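Local atomic coordinates of immunoreactive 84kD antigen PG93 (Porphyromonas gingivalis, PDB entry 5M11), a protein that is an essential bacterial surface component of the type-IX secretion system and binds calcium and zinc ions. Residues Trp13-Ala18 with Ile53-Ser58; Ala25-Lys30 with Gly273-Ser278; Ser67-Glu72 with Asn113-Val118; Ser629-Asn634 with Gly655-Gln660. All coordinates share one frame; numbering follows the deposited sequence.

Overall arrangement
The chain forms two seven-bladed beta-propellers followed by a C-terminal beta domain, and the four contacts run from one propeller into the other. Contacts 2 and 3 lie in the first propeller, centres about 12 Å apart, and touch where Val-26, Thr-28 and Pro-29 meet strand 65-71. Contact 4 belongs to the last blade of the second propeller, which strand 13-16 completes, and contact 1 joins that strand to the first propeller; their centres are about 9 Å apart. The side chain of Leu-632 is about 4 Å from that of Asp-654, which binds calcium in another structure of this protein though not in this model, and Ser-71 about 12 Å from a bound zinc ion.

Contact 1: residues Trp13-Ala18 with Ile53-Ser58; sequences WNTLLA and IFDRIS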
loop_
_atom_site.group_PDB
_atom_site.type_symbol
_atom_site.label_atom_id
_atom_site.label_comp_id
_atom_site.label_asym_id
_atom_site.label_seq_id
_atom_site.Cartn_x
_atom_site.Cartn_y
_atom_site.Cartn_z
ATOM N N TRP A 13 10.118 7.701 -8.941
ATOM C CA TRP A 13 9.105 7.019 -8.112
ATOM C C TRP A 13 8.307 6.047 -8.945
ATOM O O TRP A 13 7.940 6.365 -10.082
ATOM C CB TRP A 13 8.121 8.011 -7.457
ATOM C CG TRP A 13 8.700 8.898 -6.394
ATOM C CD1 TRP A 13 9.333 10.092 -6.580
ATOM C CD2 TRP A 13 8.644 8.688 -4.967
ATOM N NE1 TRP A 13 9.693 10.631 -5.363
ATOM C CE2 TRP A 13 9.275 9.794 -4.357
ATOM C CE3 TRP A 13 8.107 7.682 -4.147
ATOM C CZ2 TRP A 13 9.408 9.907 -2.963
ATOM C CZ3 TRP A 13 8.229 7.802 -2.770
ATOM C CH2 TRP A 13 8.882 8.900 -2.192
ATOM N N ASN A 14 7.986 4.886 -8.370
ATOM C CA ASN A 14 7.145 3.886 -9.019
ATOM C C ASN A 14 6.306 3.121 -7.980
ATOM O O ASN A 14 6.678 3.088 -6.800
ATOM C CB ASN A 14 7.973 2.937 -9.884
ATOM C CG ASN A 14 7.705 3.150 -11.354
ATOM O OD1 ASN A 14 8.532 3.719 -12.079
ATOM N ND2 ASN A 14 6.506 2.768 -11.816
ATOM N N THR A 15 5.154 2.544 -8.410
ATOM C CA THR A 15 4.283 1.771 -7.519
ATOM C C THR A 15 4.183 0.315 -7.985
ATOM O O THR A 15 4.022 0.033 -9.186
ATOM C CB THR A 15 2.898 2.394 -7.382
ATOM O OG1 THR A 15 2.307 2.469 -8.665
ATOM C CG2 THR A 15 2.928 3.777 -6.770
ATOM N N LEU A 16 4.261 -0.608 -7.008
ATOM C CA LEU A 16 4.194 -2.051 -7.234
ATOM C C LEU A 16 2.907 -2.604 -6.548
ATOM O O LEU A 16 2.921 -3.235 -5.473
ATOM C CB LEU A 16 5.504 -2.705 -6.737
ATOM C CG LEU A 16 6.783 -2.378 -7.554
ATOM C CD1 LEU A 16 8.005 -2.617 -6.754
ATOM C CD2 LEU A 16 6.893 -3.268 -8.814
ATOM N N LEU A 17 1.780 -2.290 -7.193
ATOM C CA LEU A 17 0.436 -2.574 -6.707
ATOM C C LEU A 17 -0.106 -3.901 -7.222
ATOM O O LEU A 17 0.308 -4.375 -8.282
ATOM C CB LEU A 17 -0.525 -1.406 -7.058
ATOM C CG LEU A 17 -0.230 -0.077 -6.311
ATOM C CD1 LEU A 17 -1.170 1.015 -6.710
ATOM C CD2 LEU A 17 -0.275 -0.248 -4.786
ATOM N N ALA A 18 -1.024 -4.497 -6.431
ATOM C CA ALA A 18 -1.680 -5.774 -6.663
ATOM C C ALA A 18 -3.050 -5.653 -7.409
ATOM O O ALA A 18 -3.836 -4.727 -7.171
ATOM C CB ALA A 18 -1.887 -6.474 -5.331
ATOM N N ILE A 53 -2.617 -0.420 -16.594
ATOM C CA ILE A 53 -2.834 -0.222 -15.151
ATOM C C ILE A 53 -2.714 1.325 -14.868
ATOM O O ILE A 53 -1.785 1.952 -15.378
ATOM C CB ILE A 53 -1.871 -1.134 -14.326
ATOM C CG1 ILE A 53 -1.961 -0.853 -12.810
ATOM C CG2 ILE A 53 -0.430 -1.076 -14.838
ATOM C CD1 ILE A 53 -1.378 -1.937 -11.901
ATOM N N PHE A 54 -3.692 1.933 -14.133
ATOM C CA PHE A 54 -3.815 3.392 -13.866
ATOM C C PHE A 54 -3.606 3.809 -12.408
ATOM O O PHE A 54 -4.503 3.604 -11.582
ATOM C CB PHE A 54 -5.223 3.898 -14.256
ATOM C CG PHE A 54 -5.583 3.908 -15.716
ATOM C CD1 PHE A 54 -5.481 5.074 -16.464
ATOM C CD2 PHE A 54 -6.101 2.770 -16.327
ATOM C CE1 PHE A 54 -5.838 5.090 -17.810
ATOM C CE2 PHE A 54 -6.443 2.783 -17.675
ATOM C CZ PHE A 54 -6.322 3.945 -18.406
ATOM N N ASP A 55 -2.495 4.507 -12.124
ATOM C CA ASP A 55 -2.154 5.004 -10.783
ATOM C C ASP A 55 -1.992 6.540 -10.763
ATOM O O ASP A 55 -2.267 7.217 -11.763
ATOM C CB ASP A 55 -0.863 4.329 -10.266
ATOM C CG ASP A 55 0.368 4.475 -11.155
ATOM O OD1 ASP A 55 0.252 5.086 -12.244
ATOM O OD2 ASP A 55 1.437 3.949 -10.777
ATOM N N ARG A 56 -1.531 7.079 -9.617
ATOM C CA ARG A 56 -1.310 8.499 -9.426
ATOM C C ARG A 56 -0.196 8.980 -10.338
ATOM O O ARG A 56 -0.185 10.141 -10.732
ATOM C CB ARG A 56 -1.001 8.793 -7.963
ATOM C CG ARG A 56 -2.237 9.235 -7.198
ATOM C CD ARG A 56 -2.012 9.328 -5.700
ATOM N NE ARG A 56 -1.138 10.437 -5.307
ATOM C CZ ARG A 56 -0.516 10.507 -4.134
ATOM N NH1 ARG A 56 -0.663 9.536 -3.237
ATOM N NH2 ARG A 56 0.276 11.538 -3.855
ATOM N N ILE A 57 0.703 8.064 -10.723
ATOM C CA ILE A 57 1.820 8.299 -11.628
ATOM C C ILE A 57 1.261 8.480 -13.058
ATOM O O ILE A 57 1.808 9.267 -13.826
ATOM C CB ILE A 57 2.839 7.128 -11.477
ATOM C CG1 ILE A 57 4.001 7.513 -10.540
ATOM C CG2 ILE A 57 3.347 6.566 -12.807
ATOM C CD1 ILE A 57 4.113 6.675 -9.303
ATOM N N SER A 58 0.148 7.802 -13.382
ATOM C CA SER A 58 -0.515 7.858 -14.684
ATOM C C SER A 58 -1.318 9.165 -14.912
ATOM O O SER A 58 -1.788 9.407 -16.030
ATOM C CB SER A 58 -1.441 6.654 -14.839
ATOM O OG SER A 58 -2.206 6.726 -16.031
#
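Thr-15 and Asp-55 reach toward each other tip to tip, and their hydrogen bond is the polar centre of a surface contact that buries 236 Å². The hydroxyl OG1 of Thr-15 donates to OD2 of Asp-55 at 2.7 Å, meeting the carboxylate through the anti lone pair, on the side away from its other oxygen. Both polar groups take the crowded position between their own backbone N and carbonyl carbon: OG1 of Thr-15 at chi1 59°, CG of Asp-55 at chi1 56°. The second carboxylate oxygen turns back on its own chain, where Asp-55 OD1 receives a weak bond from Ser-58 N at 2.9 Å. Ser-58 N also bonds to Asp-55 O at 3.0 Å, so the same N-H ties the turn closed, and the carboxylate bridges this turn to strand 13-16.

Beside the polar pair lies an apolar one, again tip to tip. CG2 of Thr-15 sits beside its backbone N, anti to the carbonyl carbon, and meets CD1 of Ile-57 at 4.0 Å. The same methyl of Ile-57 extends along the strand backbone to Trp-13 O, 3.9 Å away. Past the other end of the hydrogen bond, Leu-17 and Ile-53 each point toward the other segment and rest on Val-39.

Strand 13-16 is the edge strand of the sheet it forms with 655-660, pairing through Asn-14 with Thr-658 and Leu-16 with Leu-656. Strand 52-54 is likewise outermost, next to 39-42, so the contact brings together the outer edges of two blades, one from each propeller.

Contact 2: residues Ala25-Lys30 with Gly273-Ser278; sequences AVETPK and GAMNES
Strand 25-27 runs out into an irregular end alongside residues 273-278, with Val-26 and Gly-273 lying CA to CA at 4.1 Å, and the second segment then folds into a type I beta turn from Met-275 to Ser-278, closed by the bond from Ser-278 N to Met-275 O. The absence of a side chain on Gly-273 allows the two backbones to come this near.

Glu-27 carries the contact. Its CG stands anti to the backbone N (chi1 -167°) and the chain stays extended beyond it, carrying the carboxylate across to the turn, where each of its oxygens is held. Met-275 N donates to Glu-27 OE1 at 3.1 Å with an N-H...O angle of 153°, approaching from well above the carboxylate plane. Ser-278 OG donates to Glu-27 OE2 at 2.7 Å, through the syn lone pair. Lys-45 adds a salt bridge to OE2, and this positive partner would probably favour the ionised form of the buried acid.

The side chain of Met-275 crosses that of Glu-27 at about a right angle, its CG 3.8 Å from CD of Glu-27. It then bends at chi3 (61°), laying SD 3.5 Å from Pro-29 N. From there the methyl CE turns over the proline ring and reaches CG of Pro-29 at 3.8 Å.

In the fold this is where the first propeller's ring closes: strand 22-27 begins the first blade, and strand 271-273 begins the last, pairing onward with 280-284. Strand 65-71 of the next blade adjoins through Ile-68 and Tyr-70, which take up Val-26.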
loop_
_atom_site.group_PDB
_atom_site.type_symbol
_atom_site.label_atom_id
_atom_site.label_comp_id
_atom_site.label_asym_id
_atom_site.label_seq_id
_atom_site.Cartn_x
_atom_site.Cartn_y
_atom_site.Cartn_z
ATOM N N ALA A 25 -16.446 -3.862 -12.786
ATOM C CA ALA A 25 -16.257 -3.995 -14.234
ATOM C C ALA A 25 -17.164 -3.031 -14.983
ATOM O O ALA A 25 -18.336 -2.884 -14.622
ATOM C CB ALA A 25 -16.556 -5.417 -14.662
ATOM N N VAL A 26 -16.618 -2.350 -16.007
ATOM C CA VAL A 26 -17.310 -1.356 -16.843
ATOM C C VAL A 26 -16.952 -1.607 -18.317
ATOM O O VAL A 26 -15.756 -1.714 -18.638
ATOM C CB VAL A 26 -16.934 0.108 -16.419
ATOM C CG1 VAL A 26 -17.387 1.149 -17.445
ATOM C CG2 VAL A 26 -17.456 0.463 -15.038
ATOM N N GLU A 27 -17.967 -1.642 -19.212
ATOM C CA GLU A 27 -17.733 -1.776 -20.654
ATOM C C GLU A 27 -17.566 -0.396 -21.312
ATOM O O GLU A 27 -18.386 0.490 -21.090
ATOM C CB GLU A 27 -18.861 -2.554 -21.360
ATOM C CG GLU A 27 -18.479 -2.961 -22.779
ATOM C CD GLU A 27 -19.606 -3.319 -23.724
ATOM O OE1 GLU A 27 -20.631 -3.857 -23.247
ATOM O OE2 GLU A 27 -19.442 -3.112 -24.949
ATOM N N THR A 28 -16.508 -0.248 -22.139
ATOM C CA THR A 28 -16.116 0.930 -22.942
ATOM C C THR A 28 -16.201 0.485 -24.413
ATOM O O THR A 28 -15.976 -0.704 -24.640
ATOM C CB THR A 28 -14.695 1.371 -22.478
ATOM O OG1 THR A 28 -14.820 2.106 -21.258
ATOM C CG2 THR A 28 -13.887 2.163 -23.535
ATOM N N PRO A 29 -16.500 1.357 -25.424
ATOM C CA PRO A 29 -16.561 0.879 -26.829
ATOM C C PRO A 29 -15.352 0.055 -27.275
ATOM O O PRO A 29 -15.556 -0.919 -27.986
ATOM C CB PRO A 29 -16.666 2.166 -27.647
ATOM C CG PRO A 29 -17.314 3.132 -26.726
ATOM C CD PRO A 29 -16.813 2.797 -25.349
ATOM N N LYS A 30 -14.130 0.382 -26.809
ATOM C CA LYS A 30 -12.931 -0.371 -27.195
ATOM C C LYS A 30 -12.131 -0.952 -25.978
ATOM O O LYS A 30 -11.110 -1.612 -26.192
ATOM C CB LYS A 30 -11.997 0.505 -28.082
ATOM C CG LYS A 30 -12.574 0.915 -29.451
ATOM C CD LYS A 30 -12.207 -0.062 -30.572
ATOM C CE LYS A 30 -13.335 -0.272 -31.561
ATOM N NZ LYS A 30 -12.861 -0.904 -32.823
ATOM N N GLY A 273 -20.645 -5.016 -16.318
ATOM C CA GLY A 273 -20.507 -3.926 -17.280
ATOM C C GLY A 273 -21.070 -4.296 -18.639
ATOM O O GLY A 273 -20.735 -5.354 -19.173
ATOM N N ALA A 274 -21.965 -3.455 -19.190
ATOM C CA ALA A 274 -22.642 -3.669 -20.477
ATOM C C ALA A 274 -23.220 -2.350 -21.011
ATOM O O ALA A 274 -23.858 -1.623 -20.259
ATOM C CB ALA A 274 -23.750 -4.713 -20.330
ATOM N N MET A 275 -22.963 -2.037 -22.297
ATOM C CA MET A 275 -23.399 -0.809 -22.976
ATOM C C MET A 275 -24.759 -1.008 -23.582
ATOM O O MET A 275 -25.110 -2.139 -23.908
ATOM C CB MET A 275 -22.383 -0.364 -24.036
ATOM C CG MET A 275 -21.120 0.172 -23.416
ATOM S SD MET A 275 -19.851 0.775 -24.546
ATOM C CE MET A 275 -20.738 2.114 -25.382
ATOM N N ASN A 276 -25.530 0.089 -23.730
ATOM C CA ASN A 276 -26.913 0.102 -24.215
ATOM C C ASN A 276 -27.149 -0.901 -25.347
ATOM O O ASN A 276 -28.059 -1.736 -25.232
ATOM C CB ASN A 276 -27.350 1.516 -24.643
ATOM C CG ASN A 276 -28.777 1.658 -25.153
ATOM O OD1 ASN A 276 -29.746 1.114 -24.601
ATOM N ND2 ASN A 276 -28.945 2.451 -26.198
ATOM N N GLU A 277 -26.306 -0.877 -26.385
ATOM C CA GLU A 277 -26.494 -1.755 -27.533
ATOM C C GLU A 277 -25.472 -2.933 -27.565
ATOM O O GLU A 277 -25.103 -3.395 -28.648
ATOM C CB GLU A 277 -26.451 -0.909 -28.820
ATOM C CG GLU A 277 -27.763 -0.168 -29.069
ATOM C CD GLU A 277 -27.829 0.831 -30.215
ATOM O OE1 GLU A 277 -27.116 0.646 -31.229
ATOM O OE2 GLU A 277 -28.644 1.778 -30.113
ATOM N N SER A 278 -25.090 -3.473 -26.390
ATOM C CA SER A 278 -24.134 -4.579 -26.346
ATOM C C SER A 278 -24.810 -5.938 -26.173
ATOM O O SER A 278 -25.821 -6.033 -25.508
ATOM C CB SER A 278 -23.118 -4.362 -25.235
ATOM O OG SER A 278 -21.912 -3.832 -25.766
#

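Contact 3: residues Ser67-Glu72 with Asn113-Val118; sequences SIAYSE and NRLLIV
Leu-115 holds its CG anti to the backbone N (chi1 178°), whereas Ile-117 has CG1 beside its backbone N (chi1 -65°) and CG2 anti to it, so that the two side chains straddle the methyl of Ala-69. CB of Ala-69 lies 3.8 Å from CG of Leu-115 and 3.6 Å from CD1 of Ile-117. The CD1 methyl of Ile-117 also lies against the strand backbone, 3.5 Å from the carbonyl carbon of Ala-69. Its other branch, CG2, meets CB of Ser-71 at 3.8 Å. At the opposite end, CD2 of Leu-115 approaches OG of Ser-67 at 3.8 Å. The hydroxyl of Ser-71 finds its hydrogen bonds elsewhere, with Gly-119 O and Leu-74 N.

Leu-115 and Ile-117 project from the same face of their strand, with Leu-116 between them pointing away, and both also touch Val-78 of strand 76-81. The axes of strands 67-71 and 114-118 run almost parallel, 5° apart in direction and 7.2 Å at closest approach, but each strand bonds to its own sheet. A classic beta bulge at Asn-113 and Arg-114, facing Ala-125, precedes the packed part. Face-to-face apolar packing between the first strands of successive four-stranded antiparallel blades is the characteristic interface of a beta-propeller.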
loop_
_atom_site.group_PDB
_atom_site.type_symbol
_atom_site.label_atom_id
_atom_site.label_comp_id
_atom_site.label_asym_id
_atom_site.label_seq_id
_atom_site.Cartn_x
_atom_site.Cartn_y
_atom_site.Cartn_z
ATOM N N SER A 67 -15.426 2.826 -6.971
ATOM C CA SER A 67 -16.403 2.562 -8.046
ATOM C C SER A 67 -16.064 3.354 -9.319
ATOM O O SER A 67 -15.375 4.376 -9.256
ATOM C CB SER A 67 -17.816 2.928 -7.598
ATOM O OG SER A 67 -18.746 2.694 -8.635
ATOM N N ILE A 68 -16.609 2.913 -10.463
ATOM C CA ILE A 68 -16.423 3.559 -11.766
ATOM C C ILE A 68 -17.682 3.456 -12.637
ATOM O O ILE A 68 -18.521 2.576 -12.418
ATOM C CB ILE A 68 -15.205 2.965 -12.525
ATOM C CG1 ILE A 68 -15.158 1.414 -12.435
ATOM C CG2 ILE A 68 -13.898 3.622 -12.076
ATOM C CD1 ILE A 68 -14.186 0.715 -13.464
ATOM N N ALA A 69 -17.798 4.338 -13.640
ATOM C CA ALA A 69 -18.878 4.293 -14.638
ATOM C C ALA A 69 -18.488 5.109 -15.880
ATOM O O ALA A 69 -17.680 6.036 -15.770
ATOM C CB ALA A 69 -20.195 4.765 -14.057
ATOM N N TYR A 70 -19.025 4.740 -17.063
ATOM C CA TYR A 70 -18.687 5.361 -18.341
ATOM C C TYR A 70 -19.840 6.174 -18.915
ATOM O O TYR A 70 -20.989 5.750 -18.884
ATOM C CB TYR A 70 -18.257 4.263 -19.335
ATOM C CG TYR A 70 -17.939 4.712 -20.749
ATOM C CD1 TYR A 70 -16.726 5.338 -21.051
ATOM C CD2 TYR A 70 -18.800 4.420 -21.803
ATOM C CE1 TYR A 70 -16.420 5.734 -22.355
ATOM C CE2 TYR A 70 -18.510 4.816 -23.106
ATOM C CZ TYR A 70 -17.320 5.480 -23.381
ATOM O OH TYR A 70 -17.029 5.835 -24.685
ATOM N N SER A 71 -19.523 7.338 -19.451
ATOM C CA SER A 71 -20.490 8.168 -20.134
ATOM C C SER A 71 -20.316 7.946 -21.638
ATOM O O SER A 71 -19.403 8.515 -22.259
ATOM C CB SER A 71 -20.332 9.637 -19.764
ATOM O OG SER A 71 -21.207 10.404 -20.575
ATOM N N GLU A 72 -21.181 7.068 -22.207
ATOM C CA GLU A 72 -21.241 6.700 -23.630
ATOM C C GLU A 72 -21.283 7.983 -24.484
ATOM O O GLU A 72 -20.572 8.084 -25.487
ATOM C CB GLU A 72 -22.469 5.798 -23.872
ATOM C CG GLU A 72 -22.723 5.357 -25.308
ATOM C CD GLU A 72 -23.917 4.432 -25.492
ATOM O OE1 GLU A 72 -24.160 3.579 -24.603
ATOM O OE2 GLU A 72 -24.593 4.534 -26.545
ATOM N N ASN A 113 -23.204 3.976 -2.883
ATOM C CA ASN A 113 -24.163 2.896 -3.077
ATOM C C ASN A 113 -24.518 2.786 -4.557
ATOM O O ASN A 113 -24.702 1.676 -5.053
ATOM C CB ASN A 113 -25.422 3.129 -2.209
ATOM C CG ASN A 113 -25.148 3.432 -0.740
ATOM O OD1 ASN A 113 -24.417 2.713 -0.027
ATOM N ND2 ASN A 113 -25.740 4.509 -0.249
ATOM N N ARG A 114 -24.603 3.929 -5.274
ATOM C CA ARG A 114 -24.935 3.932 -6.704
ATOM C C ARG A 114 -24.232 5.073 -7.449
ATOM O O ARG A 114 -24.193 6.212 -6.972
ATOM C CB ARG A 114 -26.469 4.005 -6.918
ATOM C CG ARG A 114 -26.943 3.778 -8.357
ATOM C CD ARG A 114 -26.778 2.347 -8.845
ATOM N NE ARG A 114 -27.685 1.399 -8.187
ATOM C CZ ARG A 114 -27.469 0.085 -8.106
ATOM N NH1 ARG A 114 -26.374 -0.448 -8.628
ATOM N NH2 ARG A 114 -28.349 -0.704 -7.506
ATOM N N LEU A 115 -23.667 4.742 -8.617
ATOM C CA LEU A 115 -23.031 5.677 -9.540
ATOM C C LEU A 115 -23.754 5.501 -10.841
ATOM O O LEU A 115 -23.442 4.600 -11.610
ATOM C CB LEU A 115 -21.517 5.414 -9.651
ATOM C CG LEU A 115 -20.619 6.232 -10.602
ATOM C CD1 LEU A 115 -21.019 7.690 -10.682
ATOM C CD2 LEU A 115 -19.164 6.113 -10.181
ATOM N N LEU A 116 -24.798 6.292 -11.028
ATOM C CA LEU A 116 -25.669 6.239 -12.180
ATOM C C LEU A 116 -25.309 7.321 -13.201
ATOM O O LEU A 116 -25.435 8.502 -12.901
ATOM C CB LEU A 116 -27.118 6.414 -11.681
ATOM C CG LEU A 116 -28.201 6.331 -12.740
ATOM C CD1 LEU A 116 -28.424 4.893 -13.186
ATOM C CD2 LEU A 116 -29.476 6.929 -12.228
ATOM N N ILE A 117 -24.896 6.932 -14.413
ATOM C CA ILE A 117 -24.600 7.917 -15.478
ATOM C C ILE A 117 -25.761 7.951 -16.497
ATOM O O ILE A 117 -26.016 6.954 -17.189
ATOM C CB ILE A 117 -23.241 7.671 -16.184
ATOM C CG1 ILE A 117 -22.072 7.866 -15.194
ATOM C CG2 ILE A 117 -23.127 8.551 -17.435
ATOM C CD1 ILE A 117 -20.713 7.840 -15.764
ATOM N N VAL A 118 -26.481 9.080 -16.548
ATOM C CA VAL A 118 -27.592 9.312 -17.484
ATOM C C VAL A 118 -27.185 10.475 -18.367
ATOM O O VAL A 118 -27.075 11.594 -17.873
ATOM C CB VAL A 118 -28.942 9.578 -16.769
ATOM C CG1 VAL A 118 -30.072 9.693 -17.773
ATOM C CG2 VAL A 118 -29.246 8.517 -15.725
#

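Contact 4: residues Ser629-Asn634 with Gly655-Gln660; sequences SPLLSN and GLMTFQ
The sulphur of Met-657 accepts a weak hydrogen bond from the backbone of the loop, Leu-632 N to Met-657 SD at 3.3 Å with an angle of 153°. Within the loop, Leu-631 N donates to Ser-629 OG at 3.2 Å, an ST turn that bends the chain round Pro-630, while the same hydroxyl is bonded to Thr-625 O.

Apolar contacts gather round the same methionine. Its CG lies beside the backbone N, anti to the carbonyl carbon (chi1 -76°), and its chain bends at chi3, so that CG, SD and CE pass from Leu-632 back along the loop to Pro-630. CG of Met-657 meets CD1 of Leu-632 at 3.6 Å, the two side chains crossing obliquely. Leu-631 crosses at about a right angle, offering CD1 to SD of Met-657 at 4.1 Å. Farthest out, the methyl CE of Met-657 lies against the backbone at Pro-630 O and faces that residue's ring at CB, 4.5 Å away. Leu-632 also reaches with CD1 over the backbone at Gly-655 and Leu-656, in a largely buried setting.

The loop links strand 620-624 to strand 636-642, and so leads from the preceding blade into the last one of the second propeller. Strand 655-660 sits between 647-652 and the N-terminal strand 13-16, which completes the blade formed by 636-642, 647-652 and 655-660 in a velcro-type closure; Trp-13 of that strand touches both Pro-630 and Met-657.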
loop_
_atom_site.group_PDB
_atom_site.type_symbol
_atom_site.label_atom_id
_atom_site.label_comp_id
_atom_site.label_asym_id
_atom_site.label_seq_id
_atom_site.Cartn_x
_atom_site.Cartn_y
_atom_site.Cartn_z
ATOM N N SER A 629 5.279 14.674 -2.227
ATOM C CA SER A 629 5.840 13.670 -3.123
ATOM C C SER A 629 4.781 12.648 -3.608
ATOM O O SER A 629 3.686 12.597 -3.039
ATOM C CB SER A 629 6.985 12.948 -2.419
ATOM O OG SER A 629 6.476 11.867 -1.659
ATOM N N PRO A 630 5.114 11.785 -4.610
ATOM C CA PRO A 630 4.144 10.777 -5.072
ATOM C C PRO A 630 3.876 9.643 -4.058
ATOM O O PRO A 630 3.084 8.754 -4.388
ATOM C CB PRO A 630 4.801 10.220 -6.343
ATOM C CG PRO A 630 5.873 11.200 -6.708
ATOM C CD PRO A 630 6.354 11.708 -5.408
ATOM N N LEU A 631 4.497 9.695 -2.832
ATOM C CA LEU A 631 4.327 8.736 -1.728
ATOM C C LEU A 631 2.827 8.458 -1.464
ATOM O O LEU A 631 2.024 9.387 -1.277
ATOM C CB LEU A 631 5.034 9.236 -0.452
ATOM C CG LEU A 631 5.082 8.305 0.761
ATOM C CD1 LEU A 631 6.096 7.193 0.582
ATOM C CD2 LEU A 631 5.442 9.066 1.998
ATOM N N LEU A 632 2.453 7.160 -1.530
ATOM C CA LEU A 632 1.070 6.665 -1.411
ATOM C C LEU A 632 0.429 6.960 -0.036
ATOM O O LEU A 632 -0.745 7.344 0.013
ATOM C CB LEU A 632 1.002 5.155 -1.718
ATOM C CG LEU A 632 1.099 4.753 -3.195
ATOM C CD1 LEU A 632 1.279 3.252 -3.340
ATOM C CD2 LEU A 632 -0.137 5.196 -3.977
ATOM N N SER A 633 1.192 6.784 1.062
ATOM C CA SER A 633 0.696 7.010 2.412
ATOM C C SER A 633 1.799 7.524 3.324
ATOM O O SER A 633 2.955 7.113 3.177
ATOM C CB SER A 633 0.118 5.718 2.978
ATOM O OG SER A 633 -0.238 5.834 4.345
ATOM N N ASN A 634 1.437 8.402 4.292
ATOM C CA ASN A 634 2.376 8.916 5.303
ATOM C C ASN A 634 2.661 7.841 6.374
ATOM O O ASN A 634 3.603 8.001 7.150
ATOM C CB ASN A 634 1.852 10.204 5.968
ATOM C CG ASN A 634 1.809 11.425 5.074
ATOM O OD1 ASN A 634 2.654 11.617 4.193
ATOM N ND2 ASN A 634 0.846 12.309 5.327
ATOM N N GLY A 655 0.217 0.084 0.167
ATOM C CA GLY A 655 0.980 -0.640 -0.847
ATOM C C GLY A 655 2.445 -0.304 -1.062
ATOM O O GLY A 655 2.984 0.636 -0.479
ATOM N N LEU A 656 3.077 -1.071 -1.958
ATOM C CA LEU A 656 4.483 -0.967 -2.299
ATOM C C LEU A 656 4.802 0.126 -3.320
ATOM O O LEU A 656 4.117 0.320 -4.330
ATOM C CB LEU A 656 5.018 -2.314 -2.813
ATOM C CG LEU A 656 6.535 -2.523 -2.727
ATOM C CD1 LEU A 656 7.001 -2.546 -1.290
ATOM C CD2 LEU A 656 6.943 -3.784 -3.449
ATOM N N MET A 657 5.928 0.785 -3.049
ATOM C CA MET A 657 6.529 1.872 -3.813
ATOM C C MET A 657 8.033 1.673 -3.902
ATOM O O MET A 657 8.604 0.949 -3.078
ATOM C CB MET A 657 6.249 3.206 -3.125
ATOM C CG MET A 657 4.880 3.694 -3.300
ATOM S SD MET A 657 4.860 5.453 -2.947
ATOM C CE MET A 657 5.037 6.087 -4.594
ATOM N N THR A 658 8.675 2.331 -4.893
ATOM C CA THR A 658 10.132 2.321 -5.071
ATOM C C THR A 658 10.617 3.701 -5.432
ATOM O O THR A 658 10.079 4.326 -6.353
ATOM C CB THR A 658 10.645 1.307 -6.114
ATOM O OG1 THR A 658 10.203 1.665 -7.424
ATOM C CG2 THR A 658 10.306 -0.098 -5.780
ATOM N N PHE A 659 11.675 4.136 -4.739
ATOM C CA PHE A 659 12.333 5.415 -4.946
ATOM C C PHE A 659 13.788 5.163 -5.332
ATOM O O PHE A 659 14.477 4.385 -4.662
ATOM C CB PHE A 659 12.214 6.273 -3.676
ATOM C CG PHE A 659 13.011 7.549 -3.697
ATOM C CD1 PHE A 659 12.524 8.679 -4.344
ATOM C CD2 PHE A 659 14.249 7.624 -3.073
ATOM C CE1 PHE A 659 13.261 9.856 -4.372
ATOM C CE2 PHE A 659 14.994 8.798 -3.115
ATOM C CZ PHE A 659 14.495 9.905 -3.771
ATOM N N GLN A 660 14.250 5.801 -6.435
ATOM C CA GLN A 660 15.642 5.654 -6.892
ATOM C C GLN A 660 16.488 6.568 -6.054
ATOM O O GLN A 660 16.382 7.794 -6.180
ATOM C CB GLN A 660 15.795 5.932 -8.402
ATOM C CG GLN A 660 17.251 5.948 -8.909
ATOM C CD GLN A 660 18.041 4.685 -8.647
ATOM O OE1 GLN A 660 18.933 4.650 -7.784
ATOM N NE2 GLN A 660 17.781 3.644 -9.435
#